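Local coordinates for protein purine nucleoside phosphorylase YlmD (Geobacillus stearothermophilus, PDB 6T1B) that cleaves adenosine, inosine and S-methyl-5'-thioadenosine with phosphate to release the free purine base, and also deaminates adenosine, using a catalytic zinc ion, at residues G27-H32 and A41-G46; E72-C77 and L118-F123; I129-P134 and I172-G177; V187-V192 and G213-D218. All coordinates share one frame; numbering follows the deposited sequence.

Contact 1 (G27-H32 and A41-G46). With NOS (inosine), chain B.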
loop_
_atom_site.group_PDB
_atom_site.type_symbol
_atom_site.label_atom_id
_atom_site.label_comp_id
_atom_site.label_asym_id
_atom_site.label_seq_id
_atom_site.Cartn_x
_atom_site.Cartn_y
_atom_site.Cartn_z
ATOM N N GLY A 27 6.236 5.799 -4.002
ATOM C CA GLY A 27 5.339 5.895 -5.128
ATOM C C GLY A 27 4.549 4.623 -5.318
ATOM O O GLY A 27 4.580 3.700 -4.496
ATOM N N LEU A 28 3.825 4.609 -6.437
ATOM C CA LEU A 28 3.020 3.464 -6.850
ATOM C C LEU A 28 3.151 3.360 -8.368
ATOM O O LEU A 28 3.034 4.366 -9.085
ATOM C CB LEU A 28 1.550 3.672 -6.504
ATOM C CG LEU A 28 0.575 2.548 -6.855
ATOM C CD1 LEU A 28 0.688 1.378 -5.898
ATOM C CD2 LEU A 28 -0.860 3.032 -6.857
ATOM N N THR A 29 3.420 2.150 -8.858
ATOM C CA THR A 29 3.546 1.989 -10.310
ATOM C C THR A 29 2.175 2.060 -10.983
ATOM O O THR A 29 1.142 1.871 -10.344
ATOM C CB THR A 29 4.221 0.653 -10.662
ATOM O OG1 THR A 29 3.487 -0.446 -10.136
ATOM C CG2 THR A 29 5.628 0.606 -10.121
ATOM N N THR A 30 2.187 2.333 -12.298
ATOM C CA THR A 30 1.010 2.178 -13.143
ATOM C C THR A 30 1.198 0.909 -13.970
ATOM O O THR A 30 2.219 0.231 -13.886
ATOM C CB THR A 30 0.800 3.363 -14.084
ATOM O OG1 THR A 30 1.797 3.272 -15.100
ATOM C CG2 THR A 30 0.838 4.662 -13.324
ATOM N N LYS A 31 0.227 0.607 -14.811
ATOM C CA LYS A 31 0.231 -0.688 -15.472
ATOM C C LYS A 31 1.104 -0.719 -16.705
ATOM O O LYS A 31 1.222 -1.781 -17.331
ATOM C CB LYS A 31 -1.204 -1.092 -15.849
ATOM C CG LYS A 31 -1.814 -0.226 -16.851
ATOM C CD LYS A 31 -3.350 -0.209 -16.833
ATOM C CE LYS A 31 -3.973 -1.589 -16.832
ATOM N NZ LYS A 31 -5.411 -1.503 -17.324
ATOM N N HIS A 32 1.683 0.406 -17.129
ATOM C CA HIS A 32 2.348 0.489 -18.418
ATOM C C HIS A 32 3.871 0.462 -18.328
ATOM O O HIS A 32 4.459 0.835 -17.314
ATOM C CB HIS A 32 1.883 1.744 -19.119
ATOM C CG HIS A 32 0.417 1.732 -19.383
ATOM N ND1 HIS A 32 -0.165 0.824 -20.239
ATOM C CD2 HIS A 32 -0.589 2.465 -18.849
ATOM C CE1 HIS A 32 -1.473 1.023 -20.245
ATOM N NE2 HIS A 32 -1.751 2.023 -19.425
ATOM N N ALA A 41 -1.189 -7.272 -18.765
ATOM C CA ALA A 41 -0.518 -6.265 -19.590
ATOM C C ALA A 41 -0.463 -4.939 -18.843
ATOM O O ALA A 41 -1.504 -4.422 -18.434
ATOM C CB ALA A 41 -1.305 -6.103 -20.882
ATOM N N SER A 42 0.744 -4.356 -18.668
ATOM C CA SER A 42 2.043 -4.954 -19.000
ATOM C C SER A 42 3.027 -4.939 -17.808
ATOM O O SER A 42 3.856 -5.840 -17.684
ATOM C CB SER A 42 2.733 -4.261 -20.169
ATOM O OG SER A 42 3.005 -2.899 -19.902
ATOM N N LEU A 43 2.966 -3.925 -16.935
ATOM C CA LEU A 43 3.907 -3.824 -15.809
ATOM C C LEU A 43 3.368 -4.526 -14.569
ATOM O O LEU A 43 3.208 -3.950 -13.496
ATOM C CB LEU A 43 4.263 -2.373 -15.517
ATOM C CG LEU A 43 5.518 -2.157 -14.686
ATOM C CD1 LEU A 43 6.780 -2.416 -15.468
ATOM C CD2 LEU A 43 5.535 -0.762 -14.093
ATOM N N ASN A 44 3.094 -5.819 -14.728
ATOM C CA ASN A 44 2.636 -6.616 -13.612
ATOM C C ASN A 44 3.795 -6.887 -12.674
ATOM O O ASN A 44 4.789 -7.511 -13.068
ATOM C CB ASN A 44 2.045 -7.934 -14.056
ATOM C CG ASN A 44 1.749 -8.806 -12.886
ATOM O OD1 ASN A 44 1.327 -8.335 -11.825
ATOM N ND2 ASN A 44 2.004 -10.087 -13.031
ATOM N N MET A 45 3.660 -6.449 -11.435
ATOM C CA MET A 45 4.698 -6.651 -10.428
ATOM C C MET A 45 4.469 -7.849 -9.516
ATOM O O MET A 45 5.333 -8.142 -8.666
ATOM C CB MET A 45 4.820 -5.387 -9.584
ATOM C CG MET A 45 5.076 -4.166 -10.403
ATOM S SD MET A 45 6.620 -4.344 -11.358
ATOM C CE MET A 45 7.219 -2.699 -11.466
ATOM N N GLY A 46 3.333 -8.528 -9.633
ATOM C CA GLY A 46 2.970 -9.589 -8.719
ATOM C C GLY A 46 3.484 -10.930 -9.193
ATOM O O GLY A 46 3.229 -11.338 -10.325
HETATM N N9 NOS B . -0.242 -11.283 -4.803
HETATM C C4 NOS B . 0.903 -10.852 -4.244
HETATM N N3 NOS B . 1.244 -10.302 -2.911
HETATM C C2 NOS B . 2.609 -9.970 -2.613
HETATM N N1 NOS B . 3.653 -10.157 -3.581
HETATM C C6 NOS B . 3.385 -10.677 -4.868
HETATM O O6 NOS B . 4.299 -10.797 -5.637
HETATM C C5 NOS B . 1.911 -11.024 -5.162
HETATM N N7 NOS B . 1.369 -11.483 -6.247
HETATM C C8 NOS B . 0.064 -11.659 -6.049
HETATM C "C5'" NOS B . -2.104 -8.078 -2.622
HETATM O "O5'" NOS B . -2.986 -7.009 -2.953
HETATM C "C4'" NOS B . -2.670 -9.404 -3.063
HETATM O "O4'" NOS B . -1.944 -9.841 -4.233
HETATM C "C1'" NOS B . -1.517 -11.178 -4.071
HETATM C "C2'" NOS B . -1.476 -11.441 -2.569
HETATM O "O2'" NOS B . -1.708 -12.817 -2.299
HETATM C "C3'" NOS B . -2.593 -10.540 -2.041
HETATM O "O3'" NOS B . -3.837 -11.262 -2.048
HETATM O O HOH W 1 2.308 -1.737 -12.130
HETATM O O HOH W 2 1.071 -1.453 -21.220
#
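The imidazole of H32 reaches S42 through a water that lies in the ring plane, 2.8 Å from H32 ND1 and hydrogen-bonded also to S42 OG, which in turn bonds G34 N. One face of the same ring is covered over its centre by the CG of K31, while H32 NE2 is hydrogen-bonded to A249 O. S42 N reaches K31 O at 2.9 Å, nearly along the C=O axis, and L43 N bonds to K31 O at 2.8 Å from above the carbonyl plane. L43 has CG anti to its backbone N (chi1 -162°), and its CD2 lies 3.5 Å from T30 O and also touches T29 CB. One water accepts from T29 OG1 and donates to T30 O and L43 O; T29 OG1 is bonded also to L265 N. T29 CG2 and M45 CE meet tip to tip at 3.9 Å. N44 OD1 accepts from G46 N in an Asx turn, and G46 CA lies 3.5 Å from N7 of the bound inosine. The 41-46 loop packs between two elements: M45 rests on L265 of strand 264-269 and on L63 of helix 53-67, where N59 also bonds N44 O.

Contact 2 (E72-C77 and L118-F123). With NOS (inosine), chain B.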
loop_
_atom_site.group_PDB
_atom_site.type_symbol
_atom_site.label_atom_id
_atom_site.label_comp_id
_atom_site.label_asym_id
_atom_site.label_seq_id
_atom_site.Cartn_x
_atom_site.Cartn_y
_atom_site.Cartn_z
ATOM N N GLU A 72 17.908 -6.047 -5.745
ATOM C CA GLU A 72 18.546 -6.754 -4.638
ATOM C C GLU A 72 18.332 -6.071 -3.287
ATOM O O GLU A 72 18.621 -6.669 -2.241
ATOM C CB GLU A 72 20.051 -6.851 -4.902
ATOM C CG GLU A 72 20.439 -7.758 -6.065
ATOM C CD GLU A 72 20.087 -7.185 -7.433
ATOM O OE1 GLU A 72 20.025 -5.947 -7.575
ATOM O OE2 GLU A 72 19.861 -7.977 -8.374
ATOM N N ARG A 73 17.881 -4.818 -3.280
ATOM C CA ARG A 73 17.678 -4.069 -2.047
ATOM C C ARG A 73 16.214 -3.960 -1.634
ATOM O O ARG A 73 15.906 -3.265 -0.658
ATOM C CB ARG A 73 18.312 -2.676 -2.166
ATOM C CG ARG A 73 19.829 -2.733 -2.239
ATOM C CD ARG A 73 20.435 -1.387 -2.539
ATOM N NE ARG A 73 21.765 -1.537 -3.122
ATOM C CZ ARG A 73 22.488 -0.531 -3.597
ATOM N NH1 ARG A 73 22.010 0.708 -3.557
ATOM N NH2 ARG A 73 23.688 -0.766 -4.112
ATOM N N TRP A 74 15.309 -4.650 -2.324
ATOM C CA TRP A 74 13.902 -4.579 -1.979
ATOM C C TRP A 74 13.578 -5.627 -0.919
ATOM O O TRP A 74 14.238 -6.675 -0.846
ATOM C CB TRP A 74 13.008 -4.853 -3.184
ATOM C CG TRP A 74 13.160 -3.962 -4.361
ATOM C CD1 TRP A 74 14.123 -3.031 -4.620
ATOM C CD2 TRP A 74 12.267 -3.954 -5.468
ATOM N NE1 TRP A 74 13.876 -2.435 -5.852
ATOM C CE2 TRP A 74 12.745 -3.002 -6.386
ATOM C CE3 TRP A 74 11.097 -4.656 -5.772
ATOM C CZ2 TRP A 74 12.086 -2.753 -7.592
ATOM C CZ3 TRP A 74 10.476 -4.421 -6.983
ATOM C CH2 TRP A 74 10.963 -3.473 -7.859
ATOM N N VAL A 75 12.512 -5.378 -0.143
ATOM C CA VAL A 75 11.964 -6.359 0.791
ATOM C C VAL A 75 10.466 -6.440 0.561
ATOM O O VAL A 75 9.785 -5.413 0.572
ATOM C CB VAL A 75 12.235 -5.985 2.253
ATOM C CG1 VAL A 75 11.700 -7.078 3.161
ATOM C CG2 VAL A 75 13.710 -5.761 2.507
ATOM N N CYS A 76 9.968 -7.657 0.348
ATOM C CA CYS A 76 8.571 -7.943 0.090
ATOM C C CYS A 76 8.040 -8.858 1.188
ATOM O O CYS A 76 8.804 -9.533 1.900
ATOM C CB CYS A 76 8.429 -8.641 -1.268
ATOM S SG CYS A 76 8.982 -7.623 -2.672
ATOM N N CYS A 77 6.717 -8.922 1.274
ATOM C CA CYS A 77 6.051 -9.794 2.233
ATOM C C CYS A 77 4.928 -10.579 1.576
ATOM O O CYS A 77 4.511 -10.304 0.453
ATOM C CB CYS A 77 5.549 -9.009 3.446
ATOM S SG CYS A 77 4.336 -7.726 3.122
ATOM N N LEU A 118 14.254 -0.939 0.216
ATOM C CA LEU A 118 13.019 -0.533 -0.439
ATOM C C LEU A 118 11.904 -1.476 -0.033
ATOM O O LEU A 118 11.880 -2.630 -0.453
ATOM C CB LEU A 118 13.174 -0.493 -1.961
ATOM C CG LEU A 118 12.026 0.242 -2.658
ATOM C CD1 LEU A 118 12.109 1.750 -2.471
ATOM C CD2 LEU A 118 11.930 -0.124 -4.139
ATOM N N LEU A 119 10.953 -0.996 0.768
ATOM C CA LEU A 119 9.783 -1.787 1.099
ATOM C C LEU A 119 8.903 -1.821 -0.137
ATOM O O LEU A 119 8.661 -0.773 -0.755
ATOM C CB LEU A 119 9.025 -1.148 2.260
ATOM C CG LEU A 119 9.913 -0.840 3.481
ATOM C CD1 LEU A 119 9.039 -0.201 4.554
ATOM C CD2 LEU A 119 10.627 -2.023 4.006
ATOM N N ALA A 120 8.380 -2.991 -0.486
ATOM C CA ALA A 120 7.709 -3.162 -1.766
ATOM C C ALA A 120 6.538 -4.119 -1.582
ATOM O O ALA A 120 6.741 -5.310 -1.306
ATOM C CB ALA A 120 8.714 -3.681 -2.795
ATOM N N LEU A 121 5.310 -3.602 -1.761
ATOM C CA LEU A 121 4.083 -4.367 -1.593
ATOM C C LEU A 121 3.200 -4.221 -2.842
ATOM O O LEU A 121 3.236 -3.183 -3.516
ATOM C CB LEU A 121 3.308 -3.929 -0.337
ATOM C CG LEU A 121 3.790 -4.506 0.995
ATOM C CD1 LEU A 121 5.105 -3.994 1.560
ATOM C CD2 LEU A 121 2.686 -4.324 2.047
ATOM N N CYS A 122 2.420 -5.262 -3.128
ATOM C CA CYS A 122 1.617 -5.324 -4.334
ATOM C C CYS A 122 0.168 -4.963 -4.077
ATOM O O CYS A 122 -0.381 -5.332 -3.025
ATOM C CB CYS A 122 1.663 -6.746 -4.882
ATOM S SG CYS A 122 3.216 -7.182 -5.688
ATOM N N PHE A 123 -0.461 -4.301 -5.063
ATOM C CA PHE A 123 -1.798 -3.757 -4.911
ATOM C C PHE A 123 -2.566 -3.817 -6.222
ATOM O O PHE A 123 -2.005 -3.585 -7.296
ATOM C CB PHE A 123 -1.729 -2.288 -4.482
ATOM C CG PHE A 123 -1.241 -2.135 -3.103
ATOM C CD1 PHE A 123 -2.131 -2.192 -2.048
ATOM C CD2 PHE A 123 0.104 -2.052 -2.838
ATOM C CE1 PHE A 123 -1.685 -2.114 -0.740
ATOM C CE2 PHE A 123 0.554 -1.979 -1.524
ATOM C CZ PHE A 123 -0.343 -2.021 -0.483
HETATM N N9 NOS B . -0.242 -11.283 -4.803
HETATM C C4 NOS B . 0.903 -10.852 -4.244
HETATM N N3 NOS B . 1.244 -10.302 -2.911
HETATM C C2 NOS B . 2.609 -9.970 -2.613
HETATM N N1 NOS B . 3.653 -10.157 -3.581
HETATM C C6 NOS B . 3.385 -10.677 -4.868
HETATM O O6 NOS B . 4.299 -10.797 -5.637
HETATM C C5 NOS B . 1.911 -11.024 -5.162
HETATM N N7 NOS B . 1.369 -11.483 -6.247
HETATM C C8 NOS B . 0.064 -11.659 -6.049
HETATM C "C5'" NOS B . -2.104 -8.078 -2.622
HETATM O "O5'" NOS B . -2.986 -7.009 -2.953
HETATM C "C4'" NOS B . -2.670 -9.404 -3.063
HETATM O "O4'" NOS B . -1.944 -9.841 -4.233
HETATM C "C1'" NOS B . -1.517 -11.178 -4.071
HETATM C "C2'" NOS B . -1.476 -11.441 -2.569
HETATM O "O2'" NOS B . -1.708 -12.817 -2.299
HETATM C "C3'" NOS B . -2.593 -10.540 -2.041
HETATM O "O3'" NOS B . -3.837 -11.262 -2.048
HETATM O O HOH W 3 5.274 -7.595 -0.811
#
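L118 CD2 sits over the five-membered ring of W74, 3.6 Å from its centroid and 16° off the normal, a CH-pi contact. L118 CG stands anti to its backbone N (chi1 -166°), beside the carbonyl carbon. Farther round the indole, W74 CE3 touches A120 CB at 3.9 Å, approached obliquely, and W74 NE1 bonds F69 O. An alanine here would probably leave L118 CD2 without its aromatic face and F69 O without the indole donor. Farther on, C77 SG packs on L121 CG at 3.9 Å. The polar edge is backbone: L118 N bonds R73 O, V75 N bonds L118 O at 2.8 Å, and A120 N bonds V75 O. Past these a water accepts from C77 N and can donate to A120 O, though other acceptors compete. Here strand 74-75 pairs in parallel and closes one end of a mixed sheet; its partner runs on into the nucleoside pocket, where C122 SG lies 3.6 Å from inosine C6 and C122 O accepts from inosine O5' at 3.1 Å.

Contact 3 (I129-P134 and I172-G177)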
loop_
_atom_site.group_PDB
_atom_site.type_symbol
_atom_site.label_atom_id
_atom_site.label_comp_id
_atom_site.label_asym_id
_atom_site.label_seq_id
_atom_site.Cartn_x
_atom_site.Cartn_y
_atom_site.Cartn_z
ATOM N N ILE A 129 -0.942 2.039 2.393
ATOM C CA ILE A 129 -0.784 3.048 3.436
ATOM C C ILE A 129 0.712 3.252 3.644
ATOM O O ILE A 129 1.420 2.332 4.071
ATOM C CB ILE A 129 -1.492 2.658 4.742
ATOM C CG1 ILE A 129 -2.934 2.220 4.526
ATOM C CG2 ILE A 129 -1.454 3.870 5.675
ATOM C CD1 ILE A 129 -3.593 1.741 5.785
ATOM N N TYR A 130 1.199 4.446 3.301
ATOM C CA TYR A 130 2.599 4.799 3.421
ATOM C C TYR A 130 2.796 5.620 4.690
ATOM O O TYR A 130 2.040 6.561 4.945
ATOM C CB TYR A 130 3.030 5.678 2.237
ATOM C CG TYR A 130 2.821 5.118 0.829
ATOM C CD1 TYR A 130 1.548 5.025 0.275
ATOM C CD2 TYR A 130 3.906 4.755 0.035
ATOM C CE1 TYR A 130 1.360 4.547 -1.021
ATOM C CE2 TYR A 130 3.730 4.285 -1.240
ATOM C CZ TYR A 130 2.448 4.173 -1.767
ATOM O OH TYR A 130 2.251 3.735 -3.068
ATOM N N PHE A 131 3.857 5.306 5.448
ATOM C CA PHE A 131 4.151 5.969 6.703
ATOM C C PHE A 131 5.568 6.536 6.661
ATOM O O PHE A 131 6.485 5.882 6.139
ATOM C CB PHE A 131 4.110 4.971 7.859
ATOM C CG PHE A 131 2.785 4.309 8.096
ATOM C CD1 PHE A 131 2.355 3.251 7.322
ATOM C CD2 PHE A 131 1.991 4.697 9.150
ATOM C CE1 PHE A 131 1.154 2.632 7.610
ATOM C CE2 PHE A 131 0.790 4.088 9.420
ATOM C CZ PHE A 131 0.380 3.053 8.660
ATOM N N VAL A 132 5.758 7.700 7.255
ATOM C CA VAL A 132 7.092 8.246 7.398
ATOM C C VAL A 132 7.149 9.005 8.706
ATOM O O VAL A 132 6.201 9.695 9.092
ATOM C CB VAL A 132 7.486 9.133 6.194
ATOM C CG1 VAL A 132 6.628 10.365 6.079
ATOM C CG2 VAL A 132 8.977 9.471 6.232
ATOM N N ALA A 133 8.257 8.855 9.408
ATOM C CA ALA A 133 8.614 9.748 10.510
ATOM C C ALA A 133 9.946 10.358 10.083
ATOM O O ALA A 133 11.027 9.783 10.338
ATOM C CB ALA A 133 8.711 8.995 11.831
ATOM N N PRO A 134 9.930 11.525 9.421
ATOM C CA PRO A 134 11.165 12.026 8.791
ATOM C C PRO A 134 12.287 12.283 9.767
ATOM O O PRO A 134 13.456 12.035 9.450
ATOM C CB PRO A 134 10.716 13.328 8.113
ATOM C CG PRO A 134 9.271 13.192 7.924
ATOM C CD PRO A 134 8.762 12.369 9.085
ATOM N N ILE A 172 4.411 11.270 13.067
ATOM C CA ILE A 172 4.139 10.403 11.931
ATOM C C ILE A 172 3.327 11.150 10.889
ATOM O O ILE A 172 2.448 11.956 11.227
ATOM C CB ILE A 172 3.395 9.133 12.396
ATOM C CG1 ILE A 172 4.265 8.407 13.427
ATOM C CG2 ILE A 172 3.026 8.251 11.215
ATOM C CD1 ILE A 172 3.595 7.168 14.015
ATOM N N TYR A 173 3.627 10.881 9.631
ATOM C CA TYR A 173 2.890 11.381 8.481
ATOM C C TYR A 173 2.516 10.189 7.621
ATOM O O TYR A 173 3.249 9.196 7.544
ATOM C CB TYR A 173 3.721 12.372 7.671
ATOM C CG TYR A 173 4.175 13.572 8.457
ATOM C CD1 TYR A 173 3.527 14.796 8.344
ATOM C CD2 TYR A 173 5.277 13.496 9.290
ATOM C CE1 TYR A 173 3.948 15.894 9.062
ATOM C CE2 TYR A 173 5.704 14.597 10.008
ATOM C CZ TYR A 173 5.043 15.787 9.892
ATOM O OH TYR A 173 5.502 16.870 10.605
ATOM N N VAL A 174 1.345 10.270 7.002
ATOM C CA VAL A 174 0.774 9.142 6.276
ATOM C C VAL A 174 0.281 9.604 4.918
ATOM O O VAL A 174 -0.322 10.676 4.808
ATOM C CB VAL A 174 -0.393 8.495 7.059
ATOM C CG1 VAL A 174 -1.086 7.488 6.176
ATOM C CG2 VAL A 174 0.118 7.878 8.365
ATOM N N ALA A 175 0.509 8.795 3.889
ATOM C CA ALA A 175 -0.164 8.980 2.614
ATOM C C ALA A 175 -0.978 7.721 2.356
ATOM O O ALA A 175 -0.455 6.607 2.459
ATOM C CB ALA A 175 0.820 9.211 1.481
ATOM N N ILE A 176 -2.261 7.895 2.059
ATOM C CA ILE A 176 -3.142 6.800 1.667
ATOM C C ILE A 176 -3.233 6.875 0.155
ATOM O O ILE A 176 -3.642 7.912 -0.389
ATOM C CB ILE A 176 -4.504 6.933 2.352
ATOM C CG1 ILE A 176 -4.348 6.660 3.848
ATOM C CG2 ILE A 176 -5.527 6.001 1.735
ATOM C CD1 ILE A 176 -5.530 7.074 4.667
ATOM N N GLY A 177 -2.785 5.833 -0.524
ATOM C CA GLY A 177 -2.615 5.875 -1.959
ATOM C C GLY A 177 -3.829 5.425 -2.739
ATOM O O GLY A 177 -4.894 5.145 -2.169
#
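Strands 129-133 and 173-176 run antiparallel, their axes 4.7 Å apart and inclined at 162°, with Y130-A175 and V132-Y173 as hydrogen-bonded pairs and I129-I176 and F131-V174 as non-hydrogen-bonded ones. V174 divides its two methyls between neighbours. V174 CG1, anti to the backbone N (chi1 171°), meets I129 CG2 at 3.7 Å, whereas V174 CG2 reaches F131 CD2 at 3.8 Å. An alanine in its place would probably leave I129 CG2 and F131 CD2 without the methyls they pack on, opening a gap beside each. The pair lies inside a mixed sheet, between strands 138-144 and 237-239, and its I129-F131-V174 face is packed by helices 153-163 and 219-229. On the other face Y130 turns its ring edge to the backbone, with CD1 3.4 Å from A175 O, and its hydroxyl bonds G27 O. Y173 likewise has V132 O in its ring plane. Y173 CB touches V132 CG1 at 3.9 Å, P134 CD meets Y173 CD2 at 3.7 Å, and the ring of H236 stacks on that of Y173.

Contact 4 (V187-V192 and G213-D218)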
loop_
_atom_site.group_PDB
_atom_site.type_symbol
_atom_site.label_atom_id
_atom_site.label_comp_id
_atom_site.label_asym_id
_atom_site.label_seq_id
_atom_site.Cartn_x
_atom_site.Cartn_y
_atom_site.Cartn_z
ATOM N N VAL A 187 -20.130 -3.821 -0.645
ATOM C CA VAL A 187 -19.941 -4.943 0.266
ATOM C C VAL A 187 -21.244 -5.194 1.020
ATOM O O VAL A 187 -22.216 -4.438 0.912
ATOM C CB VAL A 187 -18.777 -4.720 1.243
ATOM C CG1 VAL A 187 -17.506 -4.414 0.467
ATOM C CG2 VAL A 187 -19.111 -3.597 2.236
ATOM N N ASP A 188 -21.251 -6.270 1.809
ATOM C CA ASP A 188 -22.431 -6.717 2.538
ATOM C C ASP A 188 -22.299 -6.446 4.035
ATOM O O ASP A 188 -21.298 -5.907 4.512
ATOM C CB ASP A 188 -22.720 -8.202 2.251
ATOM C CG ASP A 188 -21.551 -9.108 2.597
ATOM O OD1 ASP A 188 -20.671 -8.696 3.383
ATOM O OD2 ASP A 188 -21.505 -10.239 2.067
ATOM N N ASP A 189 -23.345 -6.813 4.783
ATOM C CA ASP A 189 -23.350 -6.557 6.223
ATOM C C ASP A 189 -22.165 -7.211 6.919
ATOM O O ASP A 189 -21.655 -6.679 7.910
ATOM C CB ASP A 189 -24.640 -7.076 6.846
ATOM C CG ASP A 189 -25.821 -6.217 6.510
ATOM O OD1 ASP A 189 -25.789 -5.021 6.876
ATOM O OD2 ASP A 189 -26.759 -6.720 5.862
ATOM N N ARG A 190 -21.734 -8.374 6.437
ATOM C CA ARG A 190 -20.601 -9.054 7.053
ATOM C C ARG A 190 -19.381 -8.146 7.082
ATOM O O ARG A 190 -18.709 -8.012 8.115
ATOM C CB ARG A 190 -20.306 -10.335 6.272
ATOM C CG ARG A 190 -19.206 -11.199 6.850
ATOM C CD ARG A 190 -17.849 -10.835 6.277
ATOM N NE ARG A 190 -17.677 -11.216 4.875
ATOM C CZ ARG A 190 -17.104 -12.348 4.471
ATOM N NH1 ARG A 190 -16.967 -12.604 3.177
ATOM N NH2 ARG A 190 -16.661 -13.222 5.363
ATOM N N VAL A 191 -19.074 -7.510 5.951
ATOM C CA VAL A 191 -17.890 -6.664 5.891
ATOM C C VAL A 191 -18.049 -5.454 6.803
ATOM O O VAL A 191 -17.182 -5.171 7.637
ATOM C CB VAL A 191 -17.583 -6.258 4.440
ATOM C CG1 VAL A 191 -16.465 -5.218 4.413
ATOM C CG2 VAL A 191 -17.182 -7.470 3.648
ATOM N N VAL A 192 -19.150 -4.718 6.664
ATOM C CA VAL A 192 -19.269 -3.506 7.469
ATOM C C VAL A 192 -19.324 -3.857 8.953
ATOM O O VAL A 192 -18.750 -3.147 9.791
ATOM C CB VAL A 192 -20.436 -2.615 7.005
ATOM C CG1 VAL A 192 -20.189 -2.144 5.561
ATOM C CG2 VAL A 192 -21.755 -3.322 7.129
ATOM N N GLY A 213 -28.910 -3.954 2.561
ATOM C CA GLY A 213 -27.848 -4.912 2.788
ATOM C C GLY A 213 -26.620 -4.738 1.930
ATOM O O GLY A 213 -25.719 -5.579 1.989
ATOM N N GLN A 214 -26.552 -3.670 1.136
ATOM C CA GLN A 214 -25.422 -3.396 0.263
ATOM C C GLN A 214 -24.864 -2.017 0.590
ATOM O O GLN A 214 -25.637 -1.044 0.663
ATOM C CB GLN A 214 -25.862 -3.426 -1.200
ATOM C CG GLN A 214 -26.295 -4.801 -1.664
ATOM C CD GLN A 214 -25.120 -5.750 -1.770
ATOM O OE1 GLN A 214 -24.895 -6.590 -0.893
ATOM N NE2 GLN A 214 -24.353 -5.614 -2.840
ATOM N N TYR A 215 -23.545 -1.945 0.773
ATOM C CA TYR A 215 -22.888 -0.732 1.234
ATOM C C TYR A 215 -21.757 -0.347 0.306
ATOM O O TYR A 215 -20.880 -1.167 0.009
ATOM C CB TYR A 215 -22.333 -0.934 2.643
ATOM C CG TYR A 215 -23.382 -1.377 3.612
ATOM C CD1 TYR A 215 -23.660 -2.726 3.789
ATOM C CD2 TYR A 215 -24.125 -0.457 4.337
ATOM C CE1 TYR A 215 -24.630 -3.146 4.665
ATOM C CE2 TYR A 215 -25.098 -0.870 5.220
ATOM C CZ TYR A 215 -25.347 -2.215 5.376
ATOM O OH TYR A 215 -26.324 -2.629 6.252
ATOM N N ALA A 216 -21.793 0.904 -0.158
ATOM C CA ALA A 216 -20.644 1.492 -0.822
ATOM C C ALA A 216 -19.600 1.844 0.227
ATOM O O ALA A 216 -19.860 2.699 1.092
ATOM C CB ALA A 216 -21.081 2.745 -1.570
ATOM N N LEU A 217 -18.447 1.200 0.169
ATOM C CA LEU A 217 -17.462 1.267 1.239
ATOM C C LEU A 217 -16.253 2.070 0.802
ATOM O O LEU A 217 -15.728 1.851 -0.296
ATOM C CB LEU A 217 -17.036 -0.143 1.633
ATOM C CG LEU A 217 -15.875 -0.290 2.605
ATOM C CD1 LEU A 217 -16.192 0.390 3.911
ATOM C CD2 LEU A 217 -15.585 -1.741 2.827
ATOM N N ASP A 218 -15.805 2.976 1.669
ATOM C CA ASP A 218 -14.634 3.831 1.430
ATOM C C ASP A 218 -13.520 3.352 2.371
ATOM O O ASP A 218 -13.413 3.823 3.513
ATOM C CB ASP A 218 -14.981 5.285 1.678
ATOM C CG ASP A 218 -13.854 6.230 1.286
ATOM O OD1 ASP A 218 -14.135 7.451 1.191
ATOM O OD2 ASP A 218 -12.721 5.756 1.071
HETATM O O HOH W 4 -25.899 -7.844 3.477
#
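V192, at the start of helix 189-195, lays its two methyls on the flat ring of Y215: CG2 stands 3.8 Å above the ring plane, offset toward the rim, and V192 CG1 rests 3.8 Å from Y215 CG. D189 comes instead to the edge, where D189 OD1 accepts a 2.5 Å hydrogen bond from Y215 OH on the syn side, the carboxylate turned 70° from the ring. A second bump is L217, which holds CG anti to its backbone N (chi1 172°) and carries CD2 into the hollow between V187 CG2, at 4.0 Å, and V191 CG1, at 3.9 Å. Between V187 and Y215 two backbone bonds form an antiparallel hydrogen-bonded pair, the edge of a small three-stranded sheet whose strand 186-187 leads through the N-cap residue D188 into the helix, D188 OD1 accepting from V191 N. W207 of strand 207-211 meets the Y215 ring and packs on V192 and L217. Before strand 214-217, D189 OD2 lies 3.7 Å from G213 CA, and a water joins D189 N and OD2 to G213 O.

Contacts 1 and 2 share the nucleoside pocket. Their centres are 14 Å apart, and G46 CA touches C122 SG at 3.9 Å, so the loop of the first and the strand end of the second both border inosine, which L47 N and R263 NE also bind. Contact 3 belongs to the second large sheet, its centre 21 Å from that of contact 1, yet the two touch where L28 CB packs 3.5 Å from Y130 OH. Strand 118-123 of contact 2 is followed in the chain by strand 127-133 of contact 3, with the zinc ligand C126 between them; the I129 side chain is about 11 Å from a zinc ion. Contact 4 stands apart, its nearest atoms about 7 Å from contact 3 and about 15 Å from contact 1.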